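Local structure of cytosolic malate dehydrogenase (Trichomonas vaginalis, 4UUO) at residues V122-V127 with K148-M153; N159-A164 with Q222-R227; S186-P191 with E313-E318; E274-K279 with V296-G301. The protein probably interconverts L-malate and oxaloacetate with NAD as the cofactor. All blocks are in the same frame, centred on the assembly; numbering follows the deposited sequence.

In the fold
From the N terminus, interaction 1 closes first. It joins two neighbouring strands of the parallel NAD-binding sheet across a 20-residue connection that holds helix 131-139. The other three contacts lie in the alpha/beta C-terminal domain. Interaction 2 pairs helix 155-169, which follows strand 150-152 of interaction 1, with helix 213-235. Interaction 3 opens before interaction 2 has closed, so the two cross. They also touch, because Pro191 packs on Met161 and Ile224. Interaction 3 then spans 121 residues to reach helix 306-329. Interaction 4 is nested inside that span and ties a loop to the end of a three-stranded antiparallel sheet. A probable hydrogen bond from Lys279 N to Glu316 OE2 links it to interaction 3.

Interaction 1. Residues V122-V127 with K148-M153; sequences VKVLVV and KNWCAM
Trp150 places CG anti to its own carbonyl carbon (chi1 -54°), and Val124 (chi1 -168°) has CG2 anti to its carbonyl carbon, beside the backbone N. The two side chains lie side by side on one face of the sheet and point the same way. Val124 CG2 stands over a face of the indole, offset toward the rim. This is a CH-pi contact, 4.2 Å from Val124 CG2 to the centroid of the six-membered Trp150 ring. Val124 CB is 3.6 Å from Trp150 CE3. On the other face of the sheet, Leu125 CD1 lies 3.8 Å from Cys151 SG and also meets Met153 CB at 3.7 Å. The Met153 chain bends at its last torsion, and its CE rests against both methyls of Val127.

The backbones are zipped in parallel register. Val126 N donates to Cys151 O at 2.8 Å, and Met153 N to Val126 O at 3.0 Å. Val124 N donates to Asn149 O, while the bond from Cys151 N to Val124 O is weak. One side chain extends the ladder: Asn149 ND2 donates to a lone pair of Val122 O at 3.0 Å, with that oxygen close to the amide plane. The same ND2 also binds Pro120 O.

Helix 131-139 packs on Trp150 and Val126, and helix 240-256 on Leu125, Cys151 and Met153. Val127 is a predicted NAD-binding residue. Strand 123-126, helix 131-139 and strand 150-152 form the last beta-alpha-beta unit of a Rossmann fold, with strand 150-152 at the sheet edge.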
loop_
_atom_site.group_PDB
_atom_site.type_symbol
_atom_site.label_atom_id
_atom_site.label_comp_id
_atom_site.label_asym_id
_atom_site.label_seq_id
_atom_site.Cartn_x
_atom_site.Cartn_y
_atom_site.Cartn_z
ATOM N N VAL A 122 19.959 -11.664 -12.037
ATOM C CA VAL A 122 18.699 -10.966 -11.789
ATOM C C VAL A 122 17.502 -11.922 -11.770
ATOM O O VAL A 122 17.522 -12.978 -12.410
ATOM C CB VAL A 122 18.463 -9.855 -12.860
ATOM C CG1 VAL A 122 18.217 -10.466 -14.239
ATOM C CG2 VAL A 122 17.312 -8.927 -12.467
ATOM N N LYS A 123 16.465 -11.555 -11.018
ATOM C CA LYS A 123 15.217 -12.309 -11.016
ATOM C C LYS A 123 14.071 -11.463 -11.567
ATOM O O LYS A 123 13.727 -10.414 -11.021
ATOM C CB LYS A 123 14.899 -12.821 -9.608
ATOM C CG LYS A 123 15.605 -14.137 -9.303
ATOM C CD LYS A 123 15.430 -14.614 -7.870
ATOM C CE LYS A 123 16.154 -15.946 -7.685
ATOM N NZ LYS A 123 16.032 -16.503 -6.309
ATOM N N VAL A 124 13.490 -11.933 -12.664
ATOM C CA VAL A 124 12.476 -11.179 -13.384
ATOM C C VAL A 124 11.083 -11.758 -13.170
ATOM O O VAL A 124 10.820 -12.906 -13.544
ATOM C CB VAL A 124 12.771 -11.155 -14.897
ATOM C CG1 VAL A 124 11.888 -10.138 -15.582
ATOM C CG2 VAL A 124 14.249 -10.861 -15.157
ATOM N N LEU A 125 10.197 -10.966 -12.569
ATOM C CA LEU A 125 8.799 -11.361 -12.429
ATOM C C LEU A 125 7.908 -10.532 -13.347
ATOM O O LEU A 125 7.729 -9.335 -13.139
ATOM C CB LEU A 125 8.329 -11.223 -10.983
ATOM C CG LEU A 125 6.853 -11.575 -10.774
ATOM C CD1 LEU A 125 6.588 -13.037 -11.109
ATOM C CD2 LEU A 125 6.410 -11.259 -9.357
ATOM N N VAL A 126 7.350 -11.182 -14.365
ATOM C CA VAL A 126 6.478 -10.516 -15.326
ATOM C C VAL A 126 5.032 -10.511 -14.833
ATOM O O VAL A 126 4.460 -11.559 -14.529
ATOM C CB VAL A 126 6.550 -11.192 -16.714
ATOM C CG1 VAL A 126 5.572 -10.538 -17.685
ATOM C CG2 VAL A 126 7.968 -11.129 -17.255
ATOM N N VAL A 127 4.449 -9.322 -14.758
ATOM C CA VAL A 127 3.104 -9.147 -14.231
ATOM C C VAL A 127 2.137 -8.708 -15.335
ATOM O O VAL A 127 1.006 -9.196 -15.423
ATOM C CB VAL A 127 3.109 -8.116 -13.079
ATOM C CG1 VAL A 127 1.690 -7.697 -12.702
ATOM C CG2 VAL A 127 3.869 -8.676 -11.876
ATOM N N LYS A 148 16.487 -19.521 -15.242
ATOM C CA LYS A 148 16.284 -19.368 -13.806
ATOM C C LYS A 148 16.023 -17.908 -13.462
ATOM O O LYS A 148 15.591 -17.585 -12.349
ATOM C CB LYS A 148 17.497 -19.880 -13.033
ATOM C CG LYS A 148 18.783 -19.143 -13.365
ATOM C CD LYS A 148 19.935 -19.601 -12.482
ATOM C CE LYS A 148 21.215 -18.847 -12.813
ATOM N NZ LYS A 148 21.014 -17.368 -12.786
ATOM N N ASN A 149 16.295 -17.031 -14.428
ATOM C CA ASN A 149 16.125 -15.592 -14.253
ATOM C C ASN A 149 14.669 -15.174 -14.379
ATOM O O ASN A 149 14.290 -14.076 -13.977
ATOM C CB ASN A 149 16.971 -14.824 -15.274
ATOM C CG ASN A 149 18.437 -15.225 -15.241
ATOM O OD1 ASN A 149 18.889 -16.060 -16.029
ATOM N ND2 ASN A 149 19.188 -14.631 -14.322
ATOM N N TRP A 150 13.849 -16.063 -14.928
ATOM C CA TRP A 150 12.518 -15.676 -15.381
ATOM C C TRP A 150 11.380 -16.320 -14.602
ATOM O O TRP A 150 11.480 -17.461 -14.142
ATOM C CB TRP A 150 12.365 -16.005 -16.871
ATOM C CG TRP A 150 13.442 -15.401 -17.731
ATOM C CD1 TRP A 150 14.567 -16.021 -18.203
ATOM C CD2 TRP A 150 13.496 -14.050 -18.212
ATOM N NE1 TRP A 150 15.314 -15.138 -18.952
ATOM C CE2 TRP A 150 14.680 -13.924 -18.973
ATOM C CE3 TRP A 150 12.658 -12.938 -18.077
ATOM C CZ2 TRP A 150 15.042 -12.728 -19.597
ATOM C CZ3 TRP A 150 13.022 -11.756 -18.692
ATOM C CH2 TRP A 150 14.205 -11.661 -19.444
ATOM N N CYS A 151 10.298 -15.559 -14.463
ATOM C CA CYS A 151 9.063 -16.035 -13.858
ATOM C C CYS A 151 7.911 -15.106 -14.222
ATOM O O CYS A 151 8.072 -13.888 -14.240
ATOM C CB CYS A 151 9.198 -16.132 -12.337
ATOM S SG CYS A 151 7.672 -16.615 -11.497
ATOM N N ALA A 152 6.755 -15.685 -14.533
ATOM C CA ALA A 152 5.529 -14.904 -14.675
ATOM C C ALA A 152 4.681 -15.130 -13.429
ATOM O O ALA A 152 4.776 -16.186 -12.801
ATOM C CB ALA A 152 4.769 -15.291 -15.945
ATOM N N MET A 153 3.858 -14.152 -13.056
ATOM C CA MET A 153 3.133 -14.250 -11.787
ATOM C C MET A 153 1.799 -14.994 -11.879
ATOM O O MET A 153 0.925 -14.638 -12.676
ATOM C CB MET A 153 2.880 -12.860 -11.204
ATOM C CG MET A 153 2.254 -12.906 -9.820
ATOM S SD MET A 153 1.765 -11.282 -9.220
ATOM C CE MET A 153 0.563 -10.816 -10.472
#

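Interaction 2. Residues N159-A164 with Q222-R227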
loop_
_atom_site.group_PDB
_atom_site.type_symbol
_atom_site.label_atom_id
_atom_site.label_comp_id
_atom_site.label_asym_id
_atom_site.label_seq_id
_atom_site.Cartn_x
_atom_site.Cartn_y
_atom_site.Cartn_z
ATOM N N ASN A 159 -3.031 -17.064 -4.087
ATOM C CA ASN A 159 -3.504 -16.520 -2.813
ATOM C C ASN A 159 -5.020 -16.373 -2.775
ATOM O O ASN A 159 -5.632 -16.480 -1.715
ATOM C CB ASN A 159 -2.854 -15.166 -2.518
ATOM C CG ASN A 159 -1.345 -15.259 -2.371
ATOM O OD1 ASN A 159 -0.793 -16.344 -2.181
ATOM N ND2 ASN A 159 -0.670 -14.117 -2.458
ATOM N N ARG A 160 -5.623 -16.117 -3.932
ATOM C CA ARG A 160 -7.079 -16.082 -4.039
ATOM C C ARG A 160 -7.677 -17.441 -3.654
ATOM O O ARG A 160 -8.786 -17.509 -3.127
ATOM C CB ARG A 160 -7.509 -15.674 -5.457
ATOM C CG ARG A 160 -7.426 -14.173 -5.733
ATOM C CD ARG A 160 -7.471 -13.853 -7.226
ATOM N NE ARG A 160 -7.627 -12.424 -7.493
ATOM C CZ ARG A 160 -7.494 -11.869 -8.694
ATOM N NH1 ARG A 160 -7.190 -12.619 -9.744
ATOM N NH2 ARG A 160 -7.651 -10.559 -8.849
ATOM N N MET A 161 -6.930 -18.513 -3.908
ATOM C CA MET A 161 -7.334 -19.858 -3.505
ATOM C C MET A 161 -7.158 -20.065 -2.004
ATOM O O MET A 161 -8.056 -20.560 -1.329
ATOM C CB MET A 161 -6.535 -20.917 -4.268
ATOM C CG MET A 161 -6.904 -21.044 -5.738
ATOM S SD MET A 161 -5.882 -22.251 -6.603
ATOM C CE MET A 161 -6.237 -23.740 -5.697
ATOM N N VAL A 162 -5.987 -19.701 -1.492
ATOM C CA VAL A 162 -5.724 -19.777 -0.059
ATOM C C VAL A 162 -6.763 -18.978 0.728
ATOM O O VAL A 162 -7.376 -19.490 1.659
ATOM C CB VAL A 162 -4.312 -19.260 0.274
ATOM C CG1 VAL A 162 -4.174 -18.996 1.760
ATOM C CG2 VAL A 162 -3.264 -20.248 -0.206
ATOM N N GLY A 163 -6.966 -17.726 0.330
ATOM C CA GLY A 163 -7.951 -16.869 0.963
ATOM C C GLY A 163 -9.366 -17.422 0.934
ATOM O O GLY A 163 -10.082 -17.365 1.934
ATOM N N ALA A 164 -9.769 -17.964 -0.212
ATOM C CA ALA A 164 -11.119 -18.496 -0.381
ATOM C C ALA A 164 -11.338 -19.777 0.428
ATOM O O ALA A 164 -12.416 -19.984 0.993
ATOM C CB ALA A 164 -11.407 -18.747 -1.855
ATOM N N GLN A 222 -14.248 -21.961 -11.010
ATOM C CA GLN A 222 -14.798 -20.918 -11.866
ATOM C C GLN A 222 -14.772 -19.564 -11.165
ATOM O O GLN A 222 -14.712 -18.513 -11.811
ATOM C CB GLN A 222 -16.225 -21.271 -12.288
ATOM C CG GLN A 222 -16.661 -20.604 -13.579
ATOM C CD GLN A 222 -15.708 -20.892 -14.728
ATOM O OE1 GLN A 222 -15.195 -22.007 -14.863
ATOM N NE2 GLN A 222 -15.459 -19.884 -15.560
ATOM N N MET A 223 -14.817 -19.596 -9.839
ATOM C CA MET A 223 -14.713 -18.381 -9.048
ATOM C C MET A 223 -13.290 -17.835 -9.099
ATOM O O MET A 223 -13.081 -16.621 -9.167
ATOM C CB MET A 223 -15.142 -18.645 -7.604
ATOM C CG MET A 223 -14.791 -17.534 -6.630
ATOM S SD MET A 223 -13.264 -17.871 -5.743
ATOM C CE MET A 223 -13.237 -16.492 -4.598
ATOM N N ILE A 224 -12.317 -18.740 -9.062
ATOM C CA ILE A 224 -10.914 -18.364 -9.149
ATOM C C ILE A 224 -10.641 -17.717 -10.494
ATOM O O ILE A 224 -10.055 -16.639 -10.576
ATOM C CB ILE A 224 -9.990 -19.578 -8.968
ATOM C CG1 ILE A 224 -10.180 -20.178 -7.574
ATOM C CG2 ILE A 224 -8.540 -19.185 -9.200
ATOM C CD1 ILE A 224 -9.965 -19.182 -6.453
ATOM N N ALA A 225 -11.094 -18.385 -11.546
ATOM C CA ALA A 225 -10.904 -17.916 -12.908
ATOM C C ALA A 225 -11.497 -16.531 -13.139
ATOM O O ALA A 225 -10.962 -15.751 -13.925
ATOM C CB ALA A 225 -11.509 -18.904 -13.879
ATOM N N THR A 226 -12.600 -16.225 -12.460
ATOM C CA THR A 226 -13.294 -14.957 -12.686
ATOM C C THR A 226 -13.087 -13.932 -11.567
ATOM O O THR A 226 -13.664 -12.844 -11.609
ATOM C CB THR A 226 -14.811 -15.172 -12.863
ATOM O OG1 THR A 226 -15.369 -15.698 -11.652
ATOM C CG2 THR A 226 -15.080 -16.130 -14.006
ATOM N N ARG A 227 -12.261 -14.274 -10.582
ATOM C CA ARG A 227 -12.040 -13.398 -9.435
ATOM C C ARG A 227 -11.508 -12.023 -9.826
ATOM O O ARG A 227 -11.937 -11.006 -9.277
ATOM C CB ARG A 227 -11.076 -14.047 -8.451
ATOM C CG ARG A 227 -10.852 -13.218 -7.199
ATOM C CD ARG A 227 -12.126 -13.042 -6.396
ATOM N NE ARG A 227 -11.833 -12.727 -5.001
ATOM C CZ ARG A 227 -12.738 -12.755 -4.029
ATOM N NH1 ARG A 227 -13.993 -13.079 -4.311
ATOM N NH2 ARG A 227 -12.392 -12.466 -2.778
#
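Arg160, Ile224 and Arg227 carry this contact between helix 155-169 and helix 213-235. The Arg160 chain is extended from CG to NE and lays its far half across the base of Arg227, the two side chains crossing at a slant. Arg227 CG lies 3.3 Å from Arg160 NE and 3.4 Å from Arg160 CD. The carbonyl carbon C of Arg227 stands over the centre of the Arg160 guanidinium. Arg227 starts with CG anti to its backbone N (chi1 -177°) and then bends at chi2. The two guanidinium planes are 84° apart.

Ile224 fills the apolar side. Ile224 CD1 reaches Met161 CG at 3.7 Å, and the two side chains cross at about a right angle. Ile224 CD1 is also 3.9 Å from Arg160 O. Further along, Ala164 CB meets Met223 CE at 4.0 Å. Pro191 packs on both Met161 and Ile224.

No hydrogen bond joins the two segments. Arg160, a predicted substrate-binding residue, forms a salt bridge through NH1 with Asp157. The contact rests on van der Waals packing, of the Arg227 aliphatic base on Arg160 and of Ile224 on Met161. The like charges come within 4.9 Å, Arg160 NE to Arg227 NE. Asp57 of the second subunit, salt-bridged to Arg227 NE and in a long, weak ion pair with Arg160 NE, and Asp157 probably offset the repulsion.

Interaction 3. Residues S186-P191 with E313-E318; sequences SNTQVP and EATEKE
Thr188 and Thr315 meet through their hydroxyls, with Thr188 OG1 to Thr315 OG1 at 2.9 Å. Either could be the donor of this hydrogen bond. Thr188 holds OG1 between its backbone N and carbonyl carbon (chi1 63°), and this turns the hydroxyl to the helix. Thr315 instead sets OG1 anti to its backbone N (chi1 -176°). Thr315 CG2 faces Val190 CG2 at 4.2 Å.

Glu318 comes from one helical turn further on. Its CG is also anti to the backbone N, and the chain runs extended to the carboxylate, which reaches Thr188 tip to tip. Thr188 OG1 is 3.1 Å from Glu318 OE2, at best a weak bond, since the one proton has another acceptor within reach. Glu318 OE1 touches carbon: Thr188 CG2 and Asn187 CB each lie 3.3 Å from it. The Asn187 amide and the Glu318 carboxylate planes are 90° apart. Both polar tips on the helix also bind Asn184, with Asn184 N on Thr315 OG1 and Asn184 ND2 on Glu318 OE2.

Residues 186-188 form a classic gamma turn at Asn187, closed by Thr188 N to Ser186 O at 2.7 Å. The turn follows His185, the predicted proton acceptor. It leads into strand 190-192, which pairs with strand 176-182. Helix 306-329 lies against this turn and Val190. Pro191 packs on helix 213-235, while Phe284 of strand 283-290 touches Thr315.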
loop_
_atom_site.group_PDB
_atom_site.type_symbol
_atom_site.label_atom_id
_atom_site.label_comp_id
_atom_site.label_asym_id
_atom_site.label_seq_id
_atom_site.Cartn_x
_atom_site.Cartn_y
_atom_site.Cartn_z
ATOM N N SER A 186 -3.922 -16.627 -16.760
ATOM C CA SER A 186 -5.355 -16.365 -16.857
ATOM C C SER A 186 -6.012 -17.171 -17.974
ATOM O O SER A 186 -5.331 -17.881 -18.716
ATOM C CB SER A 186 -5.616 -14.873 -17.069
ATOM O OG SER A 186 -5.112 -14.441 -18.315
ATOM N N ASN A 187 -7.341 -17.058 -18.059
ATOM C CA ASN A 187 -8.178 -17.737 -19.059
ATOM C C ASN A 187 -8.255 -19.249 -18.859
ATOM O O ASN A 187 -9.343 -19.832 -18.884
ATOM C CB ASN A 187 -7.688 -17.439 -20.484
ATOM C CG ASN A 187 -7.805 -15.971 -20.853
ATOM O OD1 ASN A 187 -8.817 -15.324 -20.574
ATOM N ND2 ASN A 187 -6.765 -15.436 -21.489
ATOM N N THR A 188 -7.101 -19.882 -18.671
ATOM C CA THR A 188 -7.041 -21.332 -18.550
ATOM C C THR A 188 -6.221 -21.796 -17.350
ATOM O O THR A 188 -5.793 -22.953 -17.311
ATOM C CB THR A 188 -6.443 -21.979 -19.817
ATOM O OG1 THR A 188 -5.087 -21.544 -19.985
ATOM C CG2 THR A 188 -7.258 -21.613 -21.056
ATOM N N GLN A 189 -5.993 -20.911 -16.380
ATOM C CA GLN A 189 -5.254 -21.307 -15.181
ATOM C C GLN A 189 -6.011 -22.409 -14.444
ATOM O O GLN A 189 -7.246 -22.412 -14.404
ATOM C CB GLN A 189 -5.000 -20.112 -14.250
ATOM C CG GLN A 189 -6.181 -19.647 -13.413
ATOM C CD GLN A 189 -6.877 -18.452 -14.022
ATOM O OE1 GLN A 189 -7.124 -18.417 -15.229
ATOM N NE2 GLN A 189 -7.190 -17.458 -13.194
ATOM N N VAL A 190 -5.266 -23.355 -13.881
ATOM C CA VAL A 190 -5.874 -24.512 -13.240
ATOM C C VAL A 190 -5.822 -24.397 -11.717
ATOM O O VAL A 190 -4.766 -24.599 -11.116
ATOM C CB VAL A 190 -5.181 -25.824 -13.677
ATOM C CG1 VAL A 190 -5.928 -27.032 -13.132
ATOM C CG2 VAL A 190 -5.071 -25.895 -15.198
ATOM N N PRO A 191 -6.963 -24.053 -11.088
ATOM C CA PRO A 191 -7.033 -24.051 -9.623
ATOM C C PRO A 191 -7.043 -25.475 -9.090
ATOM O O PRO A 191 -8.091 -26.118 -9.087
ATOM C CB PRO A 191 -8.363 -23.337 -9.326
ATOM C CG PRO A 191 -8.752 -22.663 -10.610
ATOM C CD PRO A 191 -8.209 -23.549 -11.687
ATOM N N GLU A 313 -3.924 -29.753 -20.526
ATOM C CA GLU A 313 -3.878 -29.774 -21.978
ATOM C C GLU A 313 -4.510 -28.507 -22.512
ATOM O O GLU A 313 -4.056 -27.952 -23.504
ATOM C CB GLU A 313 -4.594 -31.003 -22.527
ATOM C CG GLU A 313 -3.924 -32.301 -22.143
ATOM C CD GLU A 313 -4.661 -33.513 -22.665
ATOM O OE1 GLU A 313 -5.903 -33.448 -22.778
ATOM O OE2 GLU A 313 -3.997 -34.527 -22.968
ATOM N N ALA A 314 -5.553 -28.047 -21.834
ATOM C CA ALA A 314 -6.254 -26.839 -22.241
ATOM C C ALA A 314 -5.383 -25.591 -22.087
ATOM O O ALA A 314 -5.446 -24.675 -22.914
ATOM C CB ALA A 314 -7.540 -26.687 -21.445
ATOM N N THR A 315 -4.570 -25.555 -21.035
ATOM C CA THR A 315 -3.775 -24.366 -20.747
ATOM C C THR A 315 -2.459 -24.370 -21.531
ATOM O O THR A 315 -2.003 -23.320 -21.986
ATOM C CB THR A 315 -3.501 -24.220 -19.223
ATOM O OG1 THR A 315 -2.790 -23.001 -18.976
ATOM C CG2 THR A 315 -2.704 -25.397 -18.674
ATOM N N GLU A 316 -1.864 -25.545 -21.712
ATOM C CA GLU A 316 -0.658 -25.651 -22.523
ATOM C C GLU A 316 -0.964 -25.355 -23.984
ATOM O O GLU A 316 -0.169 -24.724 -24.682
ATOM C CB GLU A 316 -0.040 -27.035 -22.401
ATOM C CG GLU A 316 1.213 -27.193 -23.219
ATOM C CD GLU A 316 1.878 -28.521 -22.976
ATOM O OE1 GLU A 316 1.190 -29.446 -22.495
ATOM O OE2 GLU A 316 3.087 -28.637 -23.256
ATOM N N LYS A 317 -2.124 -25.826 -24.432
ATOM C CA LYS A 317 -2.612 -25.555 -25.778
ATOM C C LYS A 317 -2.722 -24.049 -26.014
ATOM O O LYS A 317 -2.444 -23.559 -27.109
ATOM C CB LYS A 317 -3.969 -26.231 -25.992
ATOM C CG LYS A 317 -4.489 -26.206 -27.418
ATOM C CD LYS A 317 -3.687 -27.111 -28.324
ATOM C CE LYS A 317 -4.280 -27.098 -29.716
ATOM N NZ LYS A 317 -4.464 -25.695 -30.177
ATOM N N GLU A 318 -3.123 -23.320 -24.975
ATOM C CA GLU A 318 -3.272 -21.873 -25.071
ATOM C C GLU A 318 -1.919 -21.178 -25.092
ATOM O O GLU A 318 -1.718 -20.219 -25.837
ATOM C CB GLU A 318 -4.109 -21.331 -23.915
ATOM C CG GLU A 318 -4.200 -19.809 -23.908
ATOM C CD GLU A 318 -5.058 -19.262 -22.782
ATOM O OE1 GLU A 318 -6.280 -19.129 -22.988
ATOM O OE2 GLU A 318 -4.512 -18.963 -21.695
#

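Interaction 4. Residues E274-K279 with V296-G301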
loop_
_atom_site.group_PDB
_atom_site.type_symbol
_atom_site.label_atom_id
_atom_site.label_comp_id
_atom_site.label_asym_id
_atom_site.label_seq_id
_atom_site.Cartn_x
_atom_site.Cartn_y
_atom_site.Cartn_z
ATOM N N GLU A 274 10.711 -31.621 -18.162
ATOM C CA GLU A 274 9.322 -31.581 -18.633
ATOM C C GLU A 274 8.382 -32.350 -17.715
ATOM O O GLU A 274 7.833 -33.378 -18.113
ATOM C CB GLU A 274 9.211 -32.135 -20.059
ATOM C CG GLU A 274 9.793 -31.228 -21.134
ATOM C CD GLU A 274 9.515 -31.729 -22.542
ATOM O OE1 GLU A 274 8.685 -32.651 -22.694
ATOM O OE2 GLU A 274 10.124 -31.199 -23.498
ATOM N N PRO A 275 8.193 -31.853 -16.483
ATOM C CA PRO A 275 7.342 -32.572 -15.529
ATOM C C PRO A 275 5.917 -32.703 -16.053
ATOM O O PRO A 275 5.461 -31.827 -16.791
ATOM C CB PRO A 275 7.394 -31.694 -14.271
ATOM C CG PRO A 275 8.584 -30.787 -14.465
ATOM C CD PRO A 275 8.672 -30.571 -15.939
ATOM N N TYR A 276 5.245 -33.797 -15.700
ATOM C CA TYR A 276 3.843 -34.024 -16.061
ATOM C C TYR A 276 3.590 -33.971 -17.572
ATOM O O TYR A 276 2.457 -33.740 -18.007
ATOM C CB TYR A 276 2.944 -33.007 -15.343
ATOM C CG TYR A 276 3.154 -32.976 -13.847
ATOM C CD1 TYR A 276 2.564 -33.931 -13.026
ATOM C CD2 TYR A 276 3.954 -32.005 -13.256
ATOM C CE1 TYR A 276 2.757 -33.919 -11.657
ATOM C CE2 TYR A 276 4.154 -31.983 -11.884
ATOM C CZ TYR A 276 3.551 -32.944 -11.091
ATOM O OH TYR A 276 3.740 -32.937 -9.731
ATOM N N GLY A 277 4.642 -34.185 -18.362
ATOM C CA GLY A 277 4.530 -34.185 -19.811
ATOM C C GLY A 277 4.245 -32.813 -20.393
ATOM O O GLY A 277 3.845 -32.691 -21.556
ATOM N N ILE A 278 4.436 -31.775 -19.585
ATOM C CA ILE A 278 4.286 -30.409 -20.073
ATOM C C ILE A 278 5.481 -30.072 -20.951
ATOM O O ILE A 278 6.614 -29.994 -20.473
ATOM C CB ILE A 278 4.161 -29.391 -18.924
ATOM C CG1 ILE A 278 2.838 -29.596 -18.181
ATOM C CG2 ILE A 278 4.249 -27.969 -19.455
ATOM C CD1 ILE A 278 1.610 -29.547 -19.080
ATOM N N LYS A 279 5.215 -29.888 -22.240
ATOM C CA LYS A 279 6.267 -29.702 -23.233
ATOM C C LYS A 279 7.040 -28.403 -23.004
ATOM O O LYS A 279 6.458 -27.355 -22.688
ATOM C CB LYS A 279 5.664 -29.738 -24.643
ATOM C CG LYS A 279 4.956 -31.056 -24.956
ATOM C CD LYS A 279 3.914 -30.920 -26.060
ATOM C CE LYS A 279 3.281 -32.272 -26.380
ATOM N NZ LYS A 279 2.189 -32.187 -27.393
ATOM N N VAL A 296 14.521 -22.562 -7.462
ATOM C CA VAL A 296 13.164 -23.051 -7.689
ATOM C C VAL A 296 13.166 -24.528 -8.095
ATOM O O VAL A 296 13.958 -24.949 -8.939
ATOM C CB VAL A 296 12.436 -22.214 -8.776
ATOM C CG1 VAL A 296 11.056 -22.794 -9.081
ATOM C CG2 VAL A 296 12.310 -20.760 -8.340
ATOM N N HIS A 297 12.283 -25.312 -7.484
ATOM C CA HIS A 297 12.132 -26.719 -7.842
ATOM C C HIS A 297 10.660 -27.087 -8.025
ATOM O O HIS A 297 9.846 -26.895 -7.123
ATOM C CB HIS A 297 12.769 -27.626 -6.782
ATOM C CG HIS A 297 14.241 -27.410 -6.599
ATOM N ND1 HIS A 297 14.760 -26.648 -5.574
ATOM C CD2 HIS A 297 15.304 -27.857 -7.308
ATOM C CE1 HIS A 297 16.078 -26.637 -5.658
ATOM N NE2 HIS A 297 16.434 -27.363 -6.703
ATOM N N VAL A 298 10.327 -27.613 -9.199
ATOM C CA VAL A 298 8.976 -28.087 -9.483
ATOM C C VAL A 298 8.633 -29.310 -8.637
ATOM O O VAL A 298 9.391 -30.280 -8.608
ATOM C CB VAL A 298 8.804 -28.454 -10.982
ATOM C CG1 VAL A 298 7.445 -29.102 -11.233
ATOM C CG2 VAL A 298 8.996 -27.233 -11.869
ATOM N N VAL A 299 7.498 -29.261 -7.945
ATOM C CA VAL A 299 6.977 -30.432 -7.241
ATOM C C VAL A 299 6.592 -31.497 -8.274
ATOM O O VAL A 299 5.589 -31.349 -8.976
ATOM C CB VAL A 299 5.761 -30.068 -6.358
ATOM C CG1 VAL A 299 5.116 -31.312 -5.778
ATOM C CG2 VAL A 299 6.175 -29.098 -5.252
ATOM N N GLU A 300 7.390 -32.563 -8.364
ATOM C CA GLU A 300 7.339 -33.474 -9.515
ATOM C C GLU A 300 6.427 -34.700 -9.391
ATOM O O GLU A 300 5.887 -35.166 -10.397
ATOM C CB GLU A 300 8.751 -33.964 -9.847
ATOM C CG GLU A 300 9.594 -32.980 -10.637
ATOM C CD GLU A 300 10.931 -33.568 -11.052
ATOM O OE1 GLU A 300 11.173 -34.762 -10.773
ATOM O OE2 GLU A 300 11.742 -32.837 -11.658
ATOM N N GLY A 301 6.266 -35.237 -8.186
ATOM C CA GLY A 301 5.523 -36.476 -8.023
ATOM C C GLY A 301 4.150 -36.311 -7.403
ATOM O O GLY A 301 3.970 -36.556 -6.212
HETATM O O HOH W 1 6.035 -35.278 -13.340
#
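The ring of Pro275 overlaps the side chain of Val298, the two crossing at a slant with Pro275 CG 3.8 Å from Val298 CG1. Next to it, Tyr276 reaches further across. Tyr276 CG is anti to the carbonyl carbon (chi1 -53°). The hydroxyl at the far end of the ring meets the backbone beyond Val298. Tyr276 OH donates to Val299 O at 2.6 Å. That oxygen lies at the ring edge, in the ring plane, while the donor is tilted 29° from the Val299 carbonyl plane. Glu300 O is also near, 3.2 Å from Tyr276 OH. Residues 275-278 form a type I' beta turn, with Tyr276 and Gly277 at its corners and Ile278 N bonded to Pro275 O. The turn belongs to the loop between strands 264-269 and 283-290 of a three-stranded antiparallel sheet. It folds over to the exit of edge strand 296-298. A water bridges the two segments, accepting from Tyr276 N at 2.9 Å and donating to Glu300 O at 2.9 Å. It sits above the centre of one face of the Tyr276 ring. Trp182 meets the tyrosine edge-to-face, and Leu302 and Leu304 also touch it.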